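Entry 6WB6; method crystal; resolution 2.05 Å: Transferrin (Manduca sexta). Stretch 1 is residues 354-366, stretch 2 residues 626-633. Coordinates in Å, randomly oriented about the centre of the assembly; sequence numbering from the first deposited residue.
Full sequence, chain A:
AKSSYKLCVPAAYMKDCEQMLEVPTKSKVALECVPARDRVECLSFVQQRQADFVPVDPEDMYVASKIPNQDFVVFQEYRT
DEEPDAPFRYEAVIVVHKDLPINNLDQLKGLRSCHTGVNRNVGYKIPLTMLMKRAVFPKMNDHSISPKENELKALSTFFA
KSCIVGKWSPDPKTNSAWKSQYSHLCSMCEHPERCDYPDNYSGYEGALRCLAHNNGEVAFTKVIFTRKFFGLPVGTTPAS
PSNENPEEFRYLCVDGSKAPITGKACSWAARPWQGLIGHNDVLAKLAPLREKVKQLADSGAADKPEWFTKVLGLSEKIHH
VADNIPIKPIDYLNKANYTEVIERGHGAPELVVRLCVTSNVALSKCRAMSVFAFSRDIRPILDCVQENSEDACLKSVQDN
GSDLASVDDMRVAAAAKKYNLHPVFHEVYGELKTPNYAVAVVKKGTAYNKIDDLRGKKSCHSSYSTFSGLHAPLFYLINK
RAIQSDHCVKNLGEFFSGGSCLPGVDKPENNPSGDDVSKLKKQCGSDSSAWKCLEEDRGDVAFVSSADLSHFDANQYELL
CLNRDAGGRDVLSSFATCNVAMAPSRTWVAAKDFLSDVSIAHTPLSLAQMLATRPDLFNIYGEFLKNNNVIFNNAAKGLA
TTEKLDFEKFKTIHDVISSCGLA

Stretch 1 354-366: RLCVTSNVALSKC
Stretch 2 626-633: KNNNVIFN

What backbone shapes meet here? Stretch 1 carries the end of a strand that begins earlier in the chain, Arg-354 to Val-357, with phi between -90° and -119° and psi between 111° and 158°. It turns through Thr-358 (-115/15) and Ser-359 (-159/162), and then becomes a helix from Asn-360 to Cys-366 that continues later in the chain, with phi near -60° and psi near -40°. Ser-359, at chi1 p, caps that helix: its OG accepts from Ala-362 N at 3.1 Å, satisfying an amide in the first turn. Backbone bonds hold the helix, from Leu-363 N to Ser-359 O at 2.7 Å through to Cys-366 N to Ala-362 O at 2.8 Å. Stretch 2 has no regular helix or strand. Its phi turns positive at Lys-626 (56/20), Asn-629 (65/28) and Ile-631 (67/-57), while Val-630 between the last two is extended at -75/120. A weak bond from Phe-632 N to Val-630 O, 2.6 Å, spans the bend at Ile-631. The nearest CA atoms are those of Ala-362 and Val-630, 5.6 Å apart. From Asn-627 to Phe-632, stretch 2 advances in the same general sense as the helix but at a marked slant, and beyond Ile-631 it draws away.

Which apolar side chains fill the contact? Val-630 and Ile-631, both pointing toward stretch 1, supply most of stretch 2's share of the 390 Å² buried in total. Val-630, chi1 t, sets its CG1 against the helix, 3.4 Å from Ala-362 CA and 3.7 Å from Ala-362 CB. Val-361, chi1 p, adds its CG2 at 4.3 Å from Val-630 CG1. Ile-631, chi1 m and chi2 t, reaches both the strand and the helix. Its CD1 lies 3.8 Å from Cys-366 CB and 4.4 Å from Val-357 CG1, while its CG2 is 4.1 Å from Leu-355 CD2. Leu-355 takes chi1 t and chi2 p, and Val-357 chi1 m.

What polar bond joins the two stretches? Lys-365 is fully extended, all four chi angles t, and reaches across from the helix to stretch 2, where NZ donates to Val-630 O at 2.9 Å. The same carbonyl receives the weak bond from Phe-632 N, so it serves both the local bend and the link to the helix. The lysine's aliphatic part packs as well, with CD 3.7 Å from Val-630 CG1 and CB 4.1 Å from Ile-631 CD1. NZ also bonds elsewhere in the structure, which helps to satisfy a charged group on a buried residue.

Which looser approaches complete the contact? Phe-632, at chi1 -51° and chi2 -78°, starts sideways from CA to CB, but its end comes nearer; Lys-365 NZ lies at the ring edge, near its plane, 4.4 Å from Phe-632 CD2. Asn-627, chi1 m, points toward stretch 1, its OD1 4.3 Å from Val-361 CG1. Asn-628, Asn-629 and Asn-633, all chi1 m, point away and leave the contact to their neighbours.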

# COMPACT_ATOMS: atom_id res chain seq x y z
N ARG A 354 13.05 10.76 -2.19
CA ARG A 354 13.15 11.13 -3.60
C ARG A 354 13.31 9.86 -4.41
O ARG A 354 14.32 9.17 -4.29
CB ARG A 354 14.32 12.08 -3.86
CG ARG A 354 14.32 13.33 -3.01
CD ARG A 354 15.66 14.01 -3.07
NE ARG A 354 16.67 13.18 -2.40
CZ ARG A 354 17.98 13.43 -2.40
NH1 ARG A 354 18.46 14.48 -3.06
NH2 ARG A 354 18.81 12.60 -1.77
N LEU A 355 12.28 9.51 -5.17
CA LEU A 355 12.34 8.36 -6.06
C LEU A 355 12.85 8.84 -7.41
O LEU A 355 12.36 9.83 -7.95
CB LEU A 355 10.97 7.72 -6.24
CG LEU A 355 10.93 6.67 -7.36
CD1 LEU A 355 11.82 5.50 -7.07
CD2 LEU A 355 9.49 6.21 -7.64
N CYS A 356 13.83 8.13 -7.95
CA CYS A 356 14.37 8.47 -9.25
C CYS A 356 13.58 7.72 -10.32
O CYS A 356 13.36 6.51 -10.20
CB CYS A 356 15.85 8.13 -9.35
SG CYS A 356 16.58 8.84 -10.88
N VAL A 357 13.09 8.46 -11.32
CA VAL A 357 12.34 7.91 -12.43
C VAL A 357 13.09 8.20 -13.72
O VAL A 357 13.90 9.12 -13.80
CB VAL A 357 10.92 8.50 -12.49
CG1 VAL A 357 10.19 8.27 -11.17
CG2 VAL A 357 11.00 9.98 -12.78
N THR A 358 12.80 7.40 -14.75
CA THR A 358 13.55 7.46 -16.00
C THR A 358 12.73 7.92 -17.19
O THR A 358 13.18 7.75 -18.32
CB THR A 358 14.14 6.09 -16.34
OG1 THR A 358 13.09 5.12 -16.41
CG2 THR A 358 15.16 5.66 -15.30
N SER A 359 11.55 8.51 -16.99
CA SER A 359 10.79 9.00 -18.13
C SER A 359 9.81 10.05 -17.66
O SER A 359 9.49 10.14 -16.47
CB SER A 359 10.07 7.86 -18.85
OG SER A 359 8.95 7.42 -18.10
N ASN A 360 9.33 10.85 -18.63
CA ASN A 360 8.35 11.89 -18.35
C ASN A 360 7.04 11.29 -17.85
O ASN A 360 6.38 11.86 -16.97
CB ASN A 360 8.07 12.75 -19.59
CG ASN A 360 9.25 13.59 -20.01
OD1 ASN A 360 10.14 13.86 -19.22
ND2 ASN A 360 9.26 14.02 -21.27
N VAL A 361 6.59 10.19 -18.45
CA VAL A 361 5.37 9.56 -17.96
C VAL A 361 5.58 9.08 -16.54
O VAL A 361 4.76 9.32 -15.66
CB VAL A 361 4.90 8.43 -18.90
CG1 VAL A 361 5.93 7.37 -19.06
CG2 VAL A 361 3.63 7.81 -18.35
N ALA A 362 6.70 8.41 -16.28
CA ALA A 362 6.98 7.96 -14.92
C ALA A 362 7.07 9.14 -13.95
O ALA A 362 6.53 9.08 -12.84
CB ALA A 362 8.25 7.14 -14.90
N LEU A 363 7.72 10.22 -14.37
CA LEU A 363 7.70 11.43 -13.56
C LEU A 363 6.26 11.85 -13.23
O LEU A 363 5.96 12.25 -12.11
CB LEU A 363 8.40 12.57 -14.27
CG LEU A 363 8.49 13.88 -13.50
CD1 LEU A 363 9.19 13.66 -12.21
CD2 LEU A 363 9.23 14.94 -14.35
N SER A 364 5.38 11.85 -14.23
CA SER A 364 4.03 12.30 -13.95
C SER A 364 3.29 11.30 -13.06
O SER A 364 2.49 11.72 -12.22
CB SER A 364 3.27 12.54 -15.25
OG SER A 364 3.34 11.39 -16.05
N LYS A 365 3.56 10.00 -13.22
CA LYS A 365 2.94 9.02 -12.35
C LYS A 365 3.45 9.17 -10.92
O LYS A 365 2.67 9.09 -9.96
CB LYS A 365 3.19 7.60 -12.88
CG LYS A 365 2.46 6.51 -12.07
CD LYS A 365 2.65 5.10 -12.62
CE LYS A 365 2.04 4.08 -11.65
NZ LYS A 365 2.03 2.66 -12.13
N CYS A 366 4.74 9.43 -10.77
CA CYS A 366 5.32 9.64 -9.45
C CYS A 366 4.72 10.87 -8.78
O CYS A 366 4.47 10.88 -7.56
CB CYS A 366 6.83 9.75 -9.57
SG CYS A 366 7.67 10.08 -8.04
N LYS A 626 -1.91 5.05 -21.20
CA LYS A 626 -1.69 3.97 -22.17
C LYS A 626 -0.27 3.42 -22.13
O LYS A 626 0.17 2.79 -23.10
CB LYS A 626 -2.03 4.41 -23.61
CG LYS A 626 -3.54 4.61 -23.86
CD LYS A 626 -3.91 4.62 -25.36
CE LYS A 626 -5.38 4.99 -25.60
NZ LYS A 626 -6.26 4.58 -24.48
N ASN A 627 0.46 3.64 -21.04
CA ASN A 627 1.76 3.00 -20.83
C ASN A 627 1.67 2.01 -19.68
O ASN A 627 1.07 2.30 -18.64
CB ASN A 627 2.84 4.02 -20.53
CG ASN A 627 3.15 4.89 -21.71
OD1 ASN A 627 4.26 4.90 -22.18
ND2 ASN A 627 2.14 5.61 -22.22
N ASN A 628 2.28 0.86 -19.86
CA ASN A 628 2.29 -0.16 -18.84
C ASN A 628 3.62 -0.17 -18.11
O ASN A 628 4.63 0.33 -18.60
CB ASN A 628 2.00 -1.52 -19.45
CG ASN A 628 0.57 -1.62 -19.89
OD1 ASN A 628 -0.31 -1.90 -19.08
ND2 ASN A 628 0.32 -1.31 -21.16
N ASN A 629 3.59 -0.72 -16.90
CA ASN A 629 4.81 -1.01 -16.17
C ASN A 629 5.55 0.26 -15.83
O ASN A 629 6.77 0.25 -15.69
CB ASN A 629 5.71 -1.94 -16.98
CG ASN A 629 5.01 -3.20 -17.35
OD1 ASN A 629 4.17 -3.70 -16.58
ND2 ASN A 629 5.30 -3.71 -18.53
N VAL A 630 4.80 1.35 -15.70
CA VAL A 630 5.38 2.62 -15.28
C VAL A 630 5.66 2.55 -13.78
O VAL A 630 4.74 2.36 -12.98
CB VAL A 630 4.45 3.78 -15.62
CG1 VAL A 630 5.17 5.08 -15.38
CG2 VAL A 630 3.98 3.69 -17.08
N ILE A 631 6.93 2.71 -13.41
CA ILE A 631 7.41 2.63 -12.02
C ILE A 631 7.29 1.21 -11.49
O ILE A 631 8.27 0.62 -11.04
CB ILE A 631 6.69 3.60 -11.07
CG1 ILE A 631 6.94 5.04 -11.52
CG2 ILE A 631 7.23 3.42 -9.65
CD1 ILE A 631 6.34 6.10 -10.68
N PHE A 632 6.08 0.66 -11.52
CA PHE A 632 5.85 -0.72 -11.11
C PHE A 632 5.39 -1.51 -12.32
O PHE A 632 4.76 -0.97 -13.23
CB PHE A 632 4.79 -0.83 -9.98
CG PHE A 632 5.06 0.10 -8.79
CD1 PHE A 632 6.02 -0.21 -7.85
CD2 PHE A 632 4.36 1.28 -8.65
CE1 PHE A 632 6.30 0.63 -6.80
CE2 PHE A 632 4.62 2.13 -7.59
CZ PHE A 632 5.59 1.80 -6.65
N ASN A 633 5.69 -2.80 -12.33
CA ASN A 633 5.11 -3.64 -13.36
C ASN A 633 3.64 -3.86 -13.06
O ASN A 633 3.25 -4.04 -11.90
CB ASN A 633 5.84 -4.97 -13.44
CG ASN A 633 7.21 -4.81 -14.01
OD1 ASN A 633 7.35 -4.40 -15.16
ND2 ASN A 633 8.24 -5.08 -13.21